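Local coordinates for 4-hydroxy-tetrahydrodipicolinate synthase (PDB 6T3T), which condenses pyruvate with aspartate semialdehyde to 4-hydroxy-tetrahydrodipicolinate in the lysine biosynthesis pathway, at the interface of chains A and B. Numbering follows the deposited sequence. Chains: chain A/B, 4-hydroxy-tetrahydrodipicolinate synthase.

The interface of chains A and B. Residues chain A 168, 193-194, 197-198, 222, 227, 231; chain B 168, 193-194, 197-198, 222, 227.
This patch belongs to the two-fold interface between two subunits of the homotetramer, itself a dimer of dimers. Its centre lies about 17 Å from the Schiff-base lysine, A:Lys162. Most contacts are apolar. Helices 192-197 of the two chains meet across the axis, with the ring CB atoms of A:Pro194 and B:Pro194 3.7 Å apart. The rings of A:Pro194 and B:Pro194 also meet the CG1 methyls of B:Val198 and A:Val198. A:Val168 and B:Val168 cross at about a right angle and differ in rotamer: CG1 is anti to the backbone N in A:Val168 (chi1 -169°) but lies between N and the carbonyl carbon in B:Val168 (70°). A:Val168 CG2 thus presses on B:Val168 CG1 at 3.4 Å, a tight contact. At the other end A:Pro227 and B:Pro227 touch ring to ring.

The polar contacts lie around the tyrosines. A:Arg231 bends at chi3, and its guanidinium NH1 hydrogen-bonds the phenol OH of B:Tyr222 at 2.9 Å, in the plane of that ring at its edge. An alanine here would probably lose this bond and the contact of the CG and CD methylenes with the B:Ser197 carbonyl oxygen and the B:Val198 backbone. Around A:Tyr222 a water joins A:Tyr222 OH, A:Ser197 O and B:Pro227 O.

Within each chain, A:Ser197 OG and B:Ser197 OG turn back onto their own helices. In chain A the hydroxyl OG of A:Ser197 donates to A:Pro194 O at 2.8 Å, from 25° above the carbonyl plane.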
loop_
_atom_site.group_PDB
_atom_site.type_symbol
_atom_site.label_atom_id
_atom_site.label_comp_id
_atom_site.label_asym_id
_atom_site.label_seq_id
_atom_site.Cartn_x
_atom_site.Cartn_y
_atom_site.Cartn_z
ATOM N N VAL A 168 8.367 2.650 -13.126
ATOM C CA VAL A 168 9.093 3.251 -14.250
ATOM C C VAL A 168 9.550 4.644 -13.879
ATOM O O VAL A 168 10.577 5.126 -14.367
ATOM C CB VAL A 168 8.208 3.318 -15.512
ATOM C CG1 VAL A 168 9.042 3.688 -16.749
ATOM C CG2 VAL A 168 7.484 2.032 -15.714
ATOM N N LEU A 193 10.409 -2.945 -21.613
ATOM C CA LEU A 193 10.193 -1.977 -22.688
ATOM C C LEU A 193 9.890 -0.574 -22.178
ATOM O O LEU A 193 10.497 0.383 -22.684
ATOM C CB LEU A 193 9.096 -2.465 -23.640
ATOM C CG LEU A 193 8.754 -1.427 -24.714
ATOM C CD1 LEU A 193 9.920 -1.251 -25.663
ATOM C CD2 LEU A 193 7.517 -1.864 -25.489
ATOM N N PRO A 194 8.961 -0.363 -21.234
ATOM C CA PRO A 194 8.776 1.005 -20.725
ATOM C C PRO A 194 10.009 1.531 -19.990
ATOM O O PRO A 194 10.256 2.748 -20.012
ATOM C CB PRO A 194 7.511 0.905 -19.838
ATOM C CG PRO A 194 7.267 -0.559 -19.602
ATOM C CD PRO A 194 7.973 -1.322 -20.692
ATOM N N SER A 197 12.265 3.015 -22.632
ATOM C CA SER A 197 11.784 4.258 -23.234
ATOM C C SER A 197 12.204 5.491 -22.431
ATOM O O SER A 197 12.284 6.597 -22.982
ATOM C CB SER A 197 10.261 4.227 -23.353
ATOM O OG SER A 197 9.679 4.490 -22.086
ATOM N N VAL A 198 12.448 5.344 -21.135
ATOM C CA VAL A 198 12.886 6.490 -20.349
ATOM C C VAL A 198 14.345 6.375 -19.912
ATOM O O VAL A 198 14.781 7.132 -19.054
ATOM C CB VAL A 198 11.961 6.713 -19.143
ATOM C CG1 VAL A 198 10.578 7.059 -19.635
ATOM C CG2 VAL A 198 11.887 5.463 -18.286
ATOM N N TYR A 222 14.687 -1.961 -29.431
ATOM C CA TYR A 222 14.475 -0.618 -28.918
ATOM C C TYR A 222 15.758 0.206 -28.998
ATOM O O TYR A 222 15.731 1.366 -29.428
ATOM C CB TYR A 222 13.911 -0.647 -27.483
ATOM C CG TYR A 222 13.149 0.633 -27.205
ATOM C CD1 TYR A 222 11.811 0.753 -27.564
ATOM C CD2 TYR A 222 13.789 1.745 -26.679
ATOM C CE1 TYR A 222 11.120 1.920 -27.369
ATOM C CE2 TYR A 222 13.099 2.928 -26.465
ATOM C CZ TYR A 222 11.771 3.015 -26.828
ATOM O OH TYR A 222 11.065 4.189 -26.645
ATOM N N PRO A 227 11.060 1.258 -32.252
ATOM C CA PRO A 227 10.185 1.103 -31.076
ATOM C C PRO A 227 8.965 0.239 -31.347
ATOM O O PRO A 227 8.507 -0.470 -30.440
ATOM C CB PRO A 227 9.800 2.548 -30.744
ATOM C CG PRO A 227 9.921 3.258 -32.099
ATOM C CD PRO A 227 11.113 2.649 -32.734
ATOM N N ARG A 231 7.748 -3.010 -29.479
ATOM C CA ARG A 231 6.436 -3.107 -28.835
ATOM C C ARG A 231 5.700 -4.380 -29.252
ATOM O O ARG A 231 5.068 -5.050 -28.423
ATOM C CB ARG A 231 5.595 -1.875 -29.184
ATOM C CG ARG A 231 4.158 -1.950 -28.678
ATOM C CD ARG A 231 3.478 -0.591 -28.757
ATOM N NE ARG A 231 3.248 -0.126 -30.126
ATOM C CZ ARG A 231 3.075 1.157 -30.451
ATOM N NH1 ARG A 231 3.120 2.107 -29.509
ATOM N NH2 ARG A 231 2.849 1.497 -31.715
ATOM N N VAL B 168 2.114 1.339 -15.465
ATOM C CA VAL B 168 2.265 1.093 -16.893
ATOM C C VAL B 168 1.893 -0.341 -17.224
ATOM O O VAL B 168 1.425 -0.622 -18.329
ATOM C CB VAL B 168 3.684 1.450 -17.370
ATOM C CG1 VAL B 168 4.671 0.472 -16.846
ATOM C CG2 VAL B 168 3.744 1.464 -18.911
ATOM N N LEU B 193 5.439 8.827 -21.749
ATOM C CA LEU B 193 6.366 8.135 -22.646
ATOM C C LEU B 193 6.375 6.632 -22.407
ATOM O O LEU B 193 6.323 5.877 -23.393
ATOM C CB LEU B 193 7.785 8.697 -22.518
ATOM C CG LEU B 193 8.749 8.683 -23.726
ATOM C CD1 LEU B 193 10.124 9.255 -23.345
ATOM C CD2 LEU B 193 8.888 7.370 -24.410
ATOM N N PRO B 194 6.477 6.125 -21.169
ATOM C CA PRO B 194 6.367 4.667 -20.992
ATOM C C PRO B 194 5.015 4.099 -21.396
ATOM O O PRO B 194 4.979 2.958 -21.876
ATOM C CB PRO B 194 6.639 4.453 -19.494
ATOM C CG PRO B 194 6.557 5.801 -18.860
ATOM C CD PRO B 194 6.956 6.780 -19.930
ATOM N N SER B 197 5.128 3.646 -25.084
ATOM C CA SER B 197 6.007 2.578 -25.552
ATOM C C SER B 197 5.297 1.226 -25.598
ATOM O O SER B 197 5.677 0.374 -26.400
ATOM C CB SER B 197 7.279 2.486 -24.695
ATOM O OG SER B 197 7.063 1.787 -23.458
ATOM N N VAL B 198 4.268 1.015 -24.779
ATOM C CA VAL B 198 3.543 -0.250 -24.769
ATOM C C VAL B 198 2.140 -0.116 -25.352
ATOM O O VAL B 198 1.312 -0.982 -25.121
ATOM C CB VAL B 198 3.497 -0.892 -23.362
ATOM C CG1 VAL B 198 4.902 -1.134 -22.833
ATOM C CG2 VAL B 198 2.703 -0.056 -22.389
ATOM N N TYR B 222 7.329 10.235 -30.379
ATOM C CA TYR B 222 7.291 8.780 -30.249
ATOM C C TYR B 222 6.434 8.172 -31.345
ATOM O O TYR B 222 6.795 7.139 -31.919
ATOM C CB TYR B 222 6.809 8.337 -28.860
ATOM C CG TYR B 222 6.587 6.833 -28.799
ATOM C CD1 TYR B 222 5.436 6.266 -29.324
ATOM C CD2 TYR B 222 7.546 5.981 -28.258
ATOM C CE1 TYR B 222 5.238 4.906 -29.306
ATOM C CE2 TYR B 222 7.345 4.587 -28.218
ATOM C CZ TYR B 222 6.184 4.074 -28.763
ATOM O OH TYR B 222 5.892 2.727 -28.798
ATOM N N PRO B 227 12.044 7.575 -30.901
ATOM C CA PRO B 227 12.016 7.386 -29.446
ATOM C C PRO B 227 13.104 8.145 -28.705
ATOM O O PRO B 227 12.898 8.531 -27.551
ATOM C CB PRO B 227 12.209 5.870 -29.298
ATOM C CG PRO B 227 12.904 5.461 -30.539
ATOM C CD PRO B 227 12.372 6.327 -31.615
HETATM O O HOH W 1 12.407 6.500 -25.648
#